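Local coordinates for protein naphthalene dioxygenase small subunit (Rhodococcus sp., PDB 2B1X) that forms the small subunits of naphthalene 1,2-dioxygenase, a Rieske non-heme iron oxygenase that adds dioxygen to naphthalene, at residues Y44-R49 with M64-D69; F98-R103 with T116-L121; G136-V141 with R154-D159. All blocks are in the same frame, centred on the assembly; numbering follows the deposited sequence.

Contact 1: residues Y44-R49 with M64-D69; sequences YVVPIR and MTHMDD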
loop_
_atom_site.group_PDB
_atom_site.type_symbol
_atom_site.label_atom_id
_atom_site.label_comp_id
_atom_site.label_asym_id
_atom_site.label_seq_id
_atom_site.Cartn_x
_atom_site.Cartn_y
_atom_site.Cartn_z
ATOM N N TYR B 44 19.203 26.311 -2.159
ATOM C CA TYR B 44 18.670 24.967 -2.167
ATOM C C TYR B 44 17.169 25.078 -2.006
ATOM O O TYR B 44 16.704 25.462 -0.933
ATOM C CB TYR B 44 19.281 24.114 -1.032
ATOM C CG TYR B 44 18.905 22.642 -1.074
ATOM C CD1 TYR B 44 19.813 21.679 -1.522
ATOM C CD2 TYR B 44 17.651 22.210 -0.662
ATOM C CE1 TYR B 44 19.481 20.340 -1.559
ATOM C CE2 TYR B 44 17.295 20.869 -0.713
ATOM C CZ TYR B 44 18.216 19.938 -1.166
ATOM O OH TYR B 44 17.856 18.607 -1.212
ATOM N N VAL B 45 16.410 24.780 -3.067
ATOM C CA VAL B 45 14.933 24.887 -2.955
ATOM C C VAL B 45 14.101 23.705 -3.450
ATOM O O VAL B 45 14.435 23.062 -4.446
ATOM C CB VAL B 45 14.332 26.281 -3.431
ATOM C CG1 VAL B 45 15.423 27.370 -3.617
ATOM C CG2 VAL B 45 13.408 26.161 -4.624
ATOM N N VAL B 46 13.028 23.435 -2.714
ATOM C CA VAL B 46 12.034 22.409 -3.054
ATOM C C VAL B 46 10.683 23.109 -3.191
ATOM O O VAL B 46 10.058 23.459 -2.193
ATOM C CB VAL B 46 11.976 21.333 -1.947
ATOM C CG1 VAL B 46 10.999 20.198 -2.306
ATOM C CG2 VAL B 46 13.407 20.807 -1.649
ATOM N N PRO B 47 10.249 23.360 -4.420
ATOM C CA PRO B 47 8.979 24.044 -4.671
ATOM C C PRO B 47 7.744 23.219 -4.371
ATOM O O PRO B 47 7.786 21.984 -4.345
ATOM C CB PRO B 47 9.026 24.329 -6.182
ATOM C CG PRO B 47 10.446 24.235 -6.517
ATOM C CD PRO B 47 10.998 23.132 -5.669
ATOM N N ILE B 48 6.634 23.925 -4.169
ATOM C CA ILE B 48 5.322 23.311 -4.048
ATOM C C ILE B 48 4.701 23.268 -5.429
ATOM O O ILE B 48 4.861 24.216 -6.202
ATOM C CB ILE B 48 4.414 24.125 -3.080
ATOM C CG1 ILE B 48 5.093 24.241 -1.703
ATOM C CG2 ILE B 48 3.035 23.432 -2.937
ATOM C CD1 ILE B 48 4.286 25.085 -0.753
ATOM N N ARG B 49 4.008 22.163 -5.727
ATOM C CA ARG B 49 3.234 22.027 -6.951
ATOM C C ARG B 49 1.783 21.741 -6.579
ATOM O O ARG B 49 1.525 21.110 -5.555
ATOM C CB ARG B 49 3.750 20.828 -7.767
ATOM C CG ARG B 49 5.140 21.033 -8.317
ATOM C CD ARG B 49 5.690 19.864 -9.077
ATOM N NE ARG B 49 5.070 19.854 -10.380
ATOM C CZ ARG B 49 5.266 18.954 -11.332
ATOM N NH1 ARG B 49 6.121 17.963 -11.154
ATOM N NH2 ARG B 49 4.584 19.068 -12.468
ATOM N N MET B 64 5.911 30.605 -2.115
ATOM C CA MET B 64 5.913 29.602 -1.047
ATOM C C MET B 64 6.583 28.355 -1.562
ATOM O O MET B 64 6.570 28.056 -2.760
ATOM C CB MET B 64 4.488 29.281 -0.574
ATOM C CG MET B 64 4.398 28.504 0.766
ATOM S SD MET B 64 5.356 29.142 2.201
ATOM C CE MET B 64 4.814 30.793 2.117
ATOM N N THR B 65 7.143 27.608 -0.639
ATOM C CA THR B 65 8.113 26.588 -0.958
ATOM C C THR B 65 8.023 25.506 0.177
ATOM O O THR B 65 7.515 25.802 1.269
ATOM C CB THR B 65 9.427 27.398 -0.958
ATOM O OG1 THR B 65 10.080 27.391 -2.258
ATOM C CG2 THR B 65 10.350 27.007 0.042
ATOM N N HIS B 66 8.491 24.289 -0.084
ATOM C CA HIS B 66 8.674 23.282 0.965
ATOM C C HIS B 66 9.983 23.501 1.732
ATOM O O HIS B 66 10.098 23.130 2.907
ATOM C CB HIS B 66 8.697 21.872 0.370
ATOM C CG HIS B 66 7.354 21.404 -0.086
ATOM N ND1 HIS B 66 6.270 21.331 0.761
ATOM C CD2 HIS B 66 6.897 21.053 -1.316
ATOM C CE1 HIS B 66 5.211 20.917 0.078
ATOM N NE2 HIS B 66 5.565 20.743 -1.185
ATOM N N MET B 67 10.957 24.080 1.044
ATOM C CA MET B 67 12.293 24.314 1.572
ATOM C C MET B 67 12.951 25.353 0.671
ATOM O O MET B 67 12.806 25.324 -0.573
ATOM C CB MET B 67 13.079 22.991 1.571
ATOM C CG MET B 67 14.404 23.008 2.332
ATOM S SD MET B 67 15.347 21.419 2.250
ATOM C CE MET B 67 14.063 20.269 2.366
ATOM N N ASP B 68 13.669 26.286 1.294
ATOM C CA ASP B 68 14.303 27.365 0.571
ATOM C C ASP B 68 15.508 27.773 1.425
ATOM O O ASP B 68 15.425 28.682 2.248
ATOM C CB ASP B 68 13.297 28.514 0.379
ATOM C CG ASP B 68 13.787 29.596 -0.542
ATOM O OD1 ASP B 68 14.972 29.568 -0.941
ATOM O OD2 ASP B 68 13.037 30.540 -0.900
ATOM N N ASP B 69 16.598 27.021 1.270
ATOM C CA ASP B 69 17.773 27.202 2.118
ATOM C C ASP B 69 18.877 28.012 1.456
ATOM O O ASP B 69 19.051 27.977 0.238
ATOM C CB ASP B 69 18.355 25.857 2.520
ATOM C CG ASP B 69 17.688 25.270 3.760
ATOM O OD1 ASP B 69 17.014 26.018 4.507
ATOM O OD2 ASP B 69 17.809 24.072 4.054
HETATM O O HOH W 1 7.156 26.693 -4.996
HETATM O O HOH W 2 4.368 20.023 -3.741
#

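Contact 2: residues F98-R103 with T116-L121; sequences FVTNVR and TSNLLL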
loop_
_atom_site.group_PDB
_atom_site.type_symbol
_atom_site.label_atom_id
_atom_site.label_comp_id
_atom_site.label_asym_id
_atom_site.label_seq_id
_atom_site.Cartn_x
_atom_site.Cartn_y
_atom_site.Cartn_z
ATOM N N PHE B 98 18.761 7.095 -5.425
ATOM C CA PHE B 98 19.016 6.592 -6.768
ATOM C C PHE B 98 19.040 7.794 -7.714
ATOM O O PHE B 98 18.038 8.519 -7.834
ATOM C CB PHE B 98 17.920 5.612 -7.202
ATOM C CG PHE B 98 17.836 4.385 -6.346
ATOM C CD1 PHE B 98 17.003 4.366 -5.208
ATOM C CD2 PHE B 98 18.620 3.274 -6.630
ATOM C CE1 PHE B 98 16.889 3.237 -4.395
ATOM C CE2 PHE B 98 18.526 2.114 -5.804
ATOM C CZ PHE B 98 17.672 2.099 -4.687
ATOM N N VAL B 99 20.174 7.975 -8.396
ATOM C CA VAL B 99 20.434 9.147 -9.233
ATOM C C VAL B 99 20.634 8.576 -10.649
ATOM O O VAL B 99 21.557 7.765 -10.883
ATOM C CB VAL B 99 21.702 9.901 -8.751
ATOM C CG1 VAL B 99 22.010 11.053 -9.631
ATOM C CG2 VAL B 99 21.561 10.389 -7.236
ATOM N N THR B 100 19.761 8.967 -11.577
ATOM C CA THR B 100 19.788 8.413 -12.922
ATOM C C THR B 100 19.518 9.491 -13.920
ATOM O O THR B 100 19.160 10.625 -13.541
ATOM C CB THR B 100 18.647 7.363 -13.105
ATOM O OG1 THR B 100 17.400 8.064 -13.234
ATOM C CG2 THR B 100 18.503 6.477 -11.900
ATOM N N ASN B 101 19.610 9.131 -15.207
ATOM C CA ASN B 101 19.307 10.079 -16.282
ATOM C C ASN B 101 20.140 11.380 -16.108
ATOM O O ASN B 101 19.591 12.476 -16.163
ATOM C CB ASN B 101 17.813 10.463 -16.276
ATOM C CG ASN B 101 16.874 9.321 -16.655
ATOM O OD1 ASN B 101 16.105 9.431 -17.639
ATOM N ND2 ASN B 101 16.888 8.256 -15.878
ATOM N N VAL B 102 21.443 11.269 -15.874
ATOM C CA VAL B 102 22.281 12.464 -15.637
ATOM C C VAL B 102 22.516 13.243 -16.929
ATOM O O VAL B 102 23.030 12.699 -17.916
ATOM C CB VAL B 102 23.601 12.107 -14.952
ATOM C CG1 VAL B 102 24.570 13.368 -14.841
ATOM C CG2 VAL B 102 23.355 11.486 -13.573
ATOM N N ARG B 103 22.094 14.503 -16.956
ATOM C CA ARG B 103 22.346 15.371 -18.113
ATOM C C ARG B 103 23.237 16.531 -17.684
ATOM O O ARG B 103 22.987 17.198 -16.664
ATOM C CB ARG B 103 21.033 15.892 -18.730
ATOM C CG ARG B 103 20.129 14.794 -19.326
ATOM C CD ARG B 103 18.656 15.037 -19.098
ATOM N NE ARG B 103 18.323 14.572 -17.756
ATOM C CZ ARG B 103 17.242 14.923 -17.074
ATOM N NH1 ARG B 103 16.367 15.767 -17.615
ATOM N NH2 ARG B 103 17.039 14.429 -15.853
ATOM N N THR B 116 21.416 18.122 -14.447
ATOM C CA THR B 116 20.039 17.663 -14.233
ATOM C C THR B 116 20.009 16.140 -14.060
ATOM O O THR B 116 20.524 15.399 -14.904
ATOM C CB THR B 116 19.139 18.068 -15.422
ATOM O OG1 THR B 116 19.324 19.456 -15.717
ATOM C CG2 THR B 116 17.678 17.993 -15.021
ATOM N N SER B 117 19.439 15.686 -12.951
ATOM C CA SER B 117 19.319 14.243 -12.714
ATOM C C SER B 117 17.948 13.849 -12.199
ATOM O O SER B 117 17.283 14.654 -11.547
ATOM C CB SER B 117 20.415 13.772 -11.756
ATOM O OG SER B 117 20.526 14.620 -10.617
ATOM N N ASN B 118 17.525 12.612 -12.504
ATOM C CA ASN B 118 16.346 12.027 -11.875
ATOM C C ASN B 118 16.703 11.426 -10.523
ATOM O O ASN B 118 17.747 10.781 -10.376
ATOM C CB ASN B 118 15.726 10.982 -12.801
ATOM C CG ASN B 118 15.047 11.624 -13.966
ATOM O OD1 ASN B 118 14.969 12.870 -14.031
ATOM N ND2 ASN B 118 14.602 10.822 -14.914
ATOM N N LEU B 119 15.865 11.676 -9.524
ATOM C CA LEU B 119 16.145 11.203 -8.175
ATOM C C LEU B 119 14.977 10.371 -7.757
ATOM O O LEU B 119 13.824 10.835 -7.814
ATOM C CB LEU B 119 16.341 12.353 -7.166
ATOM C CG LEU B 119 16.301 11.939 -5.679
ATOM C CD1 LEU B 119 17.514 11.099 -5.233
ATOM C CD2 LEU B 119 16.158 13.179 -4.788
ATOM N N LEU B 120 15.251 9.134 -7.364
ATOM C CA LEU B 120 14.277 8.389 -6.591
ATOM C C LEU B 120 14.867 8.160 -5.187
ATOM O O LEU B 120 15.919 7.534 -5.028
ATOM C CB LEU B 120 13.875 7.081 -7.290
ATOM C CG LEU B 120 13.178 5.829 -6.750
ATOM C CD1 LEU B 120 12.969 5.729 -5.242
ATOM C CD2 LEU B 120 11.923 5.505 -7.507
ATOM N N LEU B 121 14.178 8.686 -4.182
ATOM C CA LEU B 121 14.674 8.589 -2.813
ATOM C C LEU B 121 13.833 7.569 -2.054
ATOM O O LEU B 121 12.615 7.723 -1.990
ATOM C CB LEU B 121 14.605 9.957 -2.145
ATOM C CG LEU B 121 15.000 9.981 -0.651
ATOM C CD1 LEU B 121 16.460 9.781 -0.423
ATOM C CD2 LEU B 121 14.516 11.234 0.012
HETATM O O HOH W 3 21.324 19.750 -17.552
#

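Contact 3: residues G136-V141 with R154-D159; sequences GERTDV and RVVLLD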
loop_
_atom_site.group_PDB
_atom_site.type_symbol
_atom_site.label_atom_id
_atom_site.label_comp_id
_atom_site.label_asym_id
_atom_site.label_seq_id
_atom_site.Cartn_x
_atom_site.Cartn_y
_atom_site.Cartn_z
ATOM N N GLY B 136 11.587 12.708 -8.247
ATOM C CA GLY B 136 11.658 14.102 -8.698
ATOM C C GLY B 136 12.813 14.381 -9.614
ATOM O O GLY B 136 13.647 13.505 -9.870
ATOM N N GLU B 137 12.891 15.621 -10.072
ATOM C CA GLU B 137 14.008 16.036 -10.868
ATOM C C GLU B 137 14.808 17.113 -10.146
ATOM O O GLU B 137 14.247 18.062 -9.607
ATOM C CB GLU B 137 13.543 16.504 -12.244
ATOM C CG GLU B 137 14.696 16.742 -13.205
ATOM C CD GLU B 137 14.217 17.059 -14.614
ATOM O OE1 GLU B 137 13.546 18.101 -14.798
ATOM O OE2 GLU B 137 14.512 16.264 -15.541
ATOM N N ARG B 138 16.123 16.933 -10.112
ATOM C CA ARG B 138 17.028 17.918 -9.522
ATOM C C ARG B 138 17.719 18.636 -10.639
ATOM O O ARG B 138 18.284 17.999 -11.535
ATOM C CB ARG B 138 18.078 17.256 -8.624
ATOM C CG ARG B 138 17.503 16.208 -7.669
ATOM C CD ARG B 138 18.560 15.695 -6.685
ATOM N NE ARG B 138 19.651 15.091 -7.445
ATOM C CZ ARG B 138 20.738 14.539 -6.914
ATOM N NH1 ARG B 138 20.889 14.470 -5.595
ATOM N NH2 ARG B 138 21.664 14.027 -7.729
ATOM N N THR B 139 17.626 19.961 -10.602
ATOM C CA THR B 139 18.385 20.833 -11.471
ATOM C C THR B 139 19.384 21.610 -10.636
ATOM O O THR B 139 18.981 22.369 -9.754
ATOM C CB THR B 139 17.417 21.771 -12.243
ATOM O OG1 THR B 139 16.468 20.942 -12.933
ATOM C CG2 THR B 139 18.131 22.507 -13.383
ATOM N N ASP B 140 20.680 21.416 -10.932
ATOM C CA ASP B 140 21.791 21.944 -10.142
ATOM C C ASP B 140 22.670 22.888 -10.969
ATOM O O ASP B 140 22.727 22.824 -12.208
ATOM C CB ASP B 140 22.718 20.843 -9.593
ATOM C CG ASP B 140 21.992 19.763 -8.808
ATOM O OD1 ASP B 140 20.829 19.977 -8.352
ATOM O OD2 ASP B 140 22.513 18.628 -8.618
ATOM N N VAL B 141 23.334 23.772 -10.258
ATOM C CA VAL B 141 24.476 24.500 -10.809
ATOM C C VAL B 141 25.684 24.058 -9.996
ATOM O O VAL B 141 25.724 24.230 -8.779
ATOM C CB VAL B 141 24.263 26.031 -10.770
ATOM C CG1 VAL B 141 25.509 26.805 -11.311
ATOM C CG2 VAL B 141 23.015 26.378 -11.568
ATOM N N ARG B 154 20.596 24.139 -6.198
ATOM C CA ARG B 154 19.817 22.958 -6.511
ATOM C C ARG B 154 18.341 23.280 -6.351
ATOM O O ARG B 154 17.926 23.872 -5.329
ATOM C CB ARG B 154 20.201 21.781 -5.616
ATOM C CG ARG B 154 19.237 20.592 -5.767
ATOM C CD ARG B 154 19.722 19.293 -5.133
ATOM N NE ARG B 154 20.829 18.721 -5.904
ATOM C CZ ARG B 154 21.743 17.912 -5.395
ATOM N NH1 ARG B 154 21.711 17.623 -4.104
ATOM N NH2 ARG B 154 22.704 17.426 -6.169
ATOM N N VAL B 155 17.560 22.884 -7.356
ATOM C CA VAL B 155 16.107 22.883 -7.254
ATOM C C VAL B 155 15.623 21.431 -7.354
ATOM O O VAL B 155 15.891 20.742 -8.362
ATOM C CB VAL B 155 15.487 23.711 -8.420
ATOM C CG1 VAL B 155 13.948 23.624 -8.418
ATOM C CG2 VAL B 155 15.964 25.163 -8.421
ATOM N N VAL B 156 14.908 20.956 -6.332
ATOM C CA VAL B 156 14.329 19.604 -6.370
ATOM C C VAL B 156 12.857 19.746 -6.650
ATOM O O VAL B 156 12.111 20.172 -5.789
ATOM C CB VAL B 156 14.530 18.808 -5.055
ATOM C CG1 VAL B 156 14.048 17.347 -5.205
ATOM C CG2 VAL B 156 16.019 18.799 -4.628
ATOM N N LEU B 157 12.460 19.420 -7.880
ATOM C CA LEU B 157 11.049 19.380 -8.261
ATOM C C LEU B 157 10.447 17.967 -8.151
ATOM O O LEU B 157 10.707 17.089 -8.990
ATOM C CB LEU B 157 10.893 19.859 -9.698
ATOM C CG LEU B 157 9.598 20.592 -10.056
ATOM C CD1 LEU B 157 9.185 21.654 -9.031
ATOM C CD2 LEU B 157 9.682 21.210 -11.511
ATOM N N LEU B 158 9.617 17.749 -7.143
ATOM C CA LEU B 158 9.058 16.415 -6.927
ATOM C C LEU B 158 7.858 16.180 -7.829
ATOM O O LEU B 158 7.091 17.108 -8.102
ATOM C CB LEU B 158 8.676 16.211 -5.454
ATOM C CG LEU B 158 9.828 16.433 -4.449
ATOM C CD1 LEU B 158 9.270 16.568 -3.012
ATOM C CD2 LEU B 158 10.823 15.261 -4.518
ATOM N N ASP B 159 7.693 14.932 -8.272
ATOM C CA ASP B 159 6.493 14.473 -9.000
ATOM C C ASP B 159 5.272 14.216 -8.143
ATOM O O ASP B 159 4.561 13.210 -8.326
ATOM C CB ASP B 159 6.853 13.233 -9.799
ATOM C CG ASP B 159 8.108 13.462 -10.609
ATOM O OD1 ASP B 159 8.146 14.528 -11.281
ATOM O OD2 ASP B 159 9.116 12.721 -10.553
#

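Contact 1: residues Y44-R49 with M64-D69
V46 O is gripped by two successive amides: H66 N donates to it at 2.8 Å, and M67 N adds a weak bond. H66 and M67 both face V46, at the point where segment 64-69 turns a corner. Past the corner the antiparallel pairing is regular. M67 O accepts the amide of V46, and Y44 and D69 exchange two bonds, of which D69 N to Y44 O measures 2.7 Å.

The corner directs H66 toward strand 44-49, where the side chains of H66 and I48 cross at about a right angle. I48 CG1, set beside its own backbone N (chi1 -57°), lies over the centre of one ring face, 3.6 Å from the H66 centroid, in a CH-pi contact. Histidine suits the place because it offers I48 a flat face while NE2 meets a water in the ring plane, which joins it to R49 N. P47 O also sits at the ring edge, 3.3 Å from H66 CD2. A second water links I48 N to M64 O.

Y44, V46 and M67 share one face of the sheet. V46 CG2 packs on M67 CB at 3.9 Å, while M67 SD approaches Y44 CE2 obliquely at 3.6 Å, a Met-aromatic contact; Y44 OH bonds M172 O. On the other face V45 CG1 touches D68 OD1 at 3.5 Å, and D68 OD2 is bonded to Y355 of the large subunit. With H66 O and D68 O also bonded to that subunit, this is a classic beta bulge at the corner leading into strand 67-69, an outermost strand of this chain's NTF2-like sheet, presented to the large subunit.

Contact 2: residues F98-R103 with T116-L121
R103 reaches back over T116 and N118 of the partner strand, and each part of its side chain meets something different. CB starts 3.9 Å from T116 O, the same oxygen that accepts R103 N at 2.7 Å. Bends at chi2 and chi3 (142° and -82°) then carry the chain round to NE, which donates to N101 O at 2.9 Å. NH2 donates to that oxygen too, at 3.2 Å, so two nitrogens hold N101 O side-on in the guanidinium plane. T116 CG2 lies over one face of the group, toward the rim, 3.7 Å from R103 NH1. NH2 also comes within 3.2 Å of N118 OD1, which is hydrogen-bonded to R96 of the second subunit and whose amide is turned steeply from the guanidinium. At the tip, NH1 forms salt bridges with E137 and with E24 of the second subunit. Arginine suits this place because its flat head offers a face to a methyl while its rim serves several acceptors.

The grip on N101 O spans a bulge: the register shifts by one between T100 and R103, with N101 in a left-handed backbone conformation. Before it the ladder is regular. F98 sets its ring edge against L120 O, 3.4 Å from F98 CD1, and V99 CG1 packs on S117 CB at 3.8 Å.

Strands 94-106 and 112-124 form a beta hairpin. V99 and V102 lean on helix 10-27, whereas F98 and T100 pack against other copies of the subunit. Strand 112-124 lies between its hairpin partner and strand 132-145, to which S117 and L119 are bonded.

Contact 3: residues G136-V141 with R154-D159
R138 and R154 lay their guanidinium groups flat on each other, with centres 3.9 Å apart and planes only 15° from parallel. R154 NH2 stands over the centre of the R138 group, and R138 NH1 over the rim of the R154 group, 3.5 Å between these two nitrogens. D140 runs side by side with R154 and takes it at the edge: NE donates to D140 OD1 at 2.8 Å and NH2 to D140 OD2 at 2.7 Å, a side-on, two-pronged salt bridge. The carboxylate is turned 48° from the guanidinium, so both its oxygens are met from above their own plane, although they lie close to the plane of R154. The bend of R154 at chi3 (-72°) places NE for this grip.

Between the strands, E137 with L157 and T139 with V155 each exchange two backbone bonds. G136 fits a tight spot, its CA being 3.1 Å from L157 O; glycine suits a place where a CB would lie too near that oxygen. V155 and T139 point to the face opposite the arginines.

Two like charges in buried stacking would be expected to need counter-charges. D140 supplies one, E22 pairs with R154 NH1, and the C-terminal carboxylate of M172 pairs with R138 NH1. The acids around the pair would offset the repulsion of the stacked arginines, and probably keep both side chains charged inside the subunit.

Overall arrangement
Following the chain from the N terminus, contact 1 closes first, bringing 64-69 back against strand 42-49 across a mostly irregular loop. Contact 2 then folds strands 94-106 and 112-124 into a hairpin, and contact 3 does the same for strands 132-145 and 148-158. The three follow in series, none nested or crossing, yet all reach one mixed sheet. Contact 3 is the middle: its strand 148-158 bonds to strand 42-49 of contact 1, and its strand 132-145 bonds to strand 112-124 of contact 2. Contacts 1 and 2, with centres about 19 Å apart, do not touch. Contact 1 faces the large subunit, while contacts 2 and 3 both touch a second small subunit.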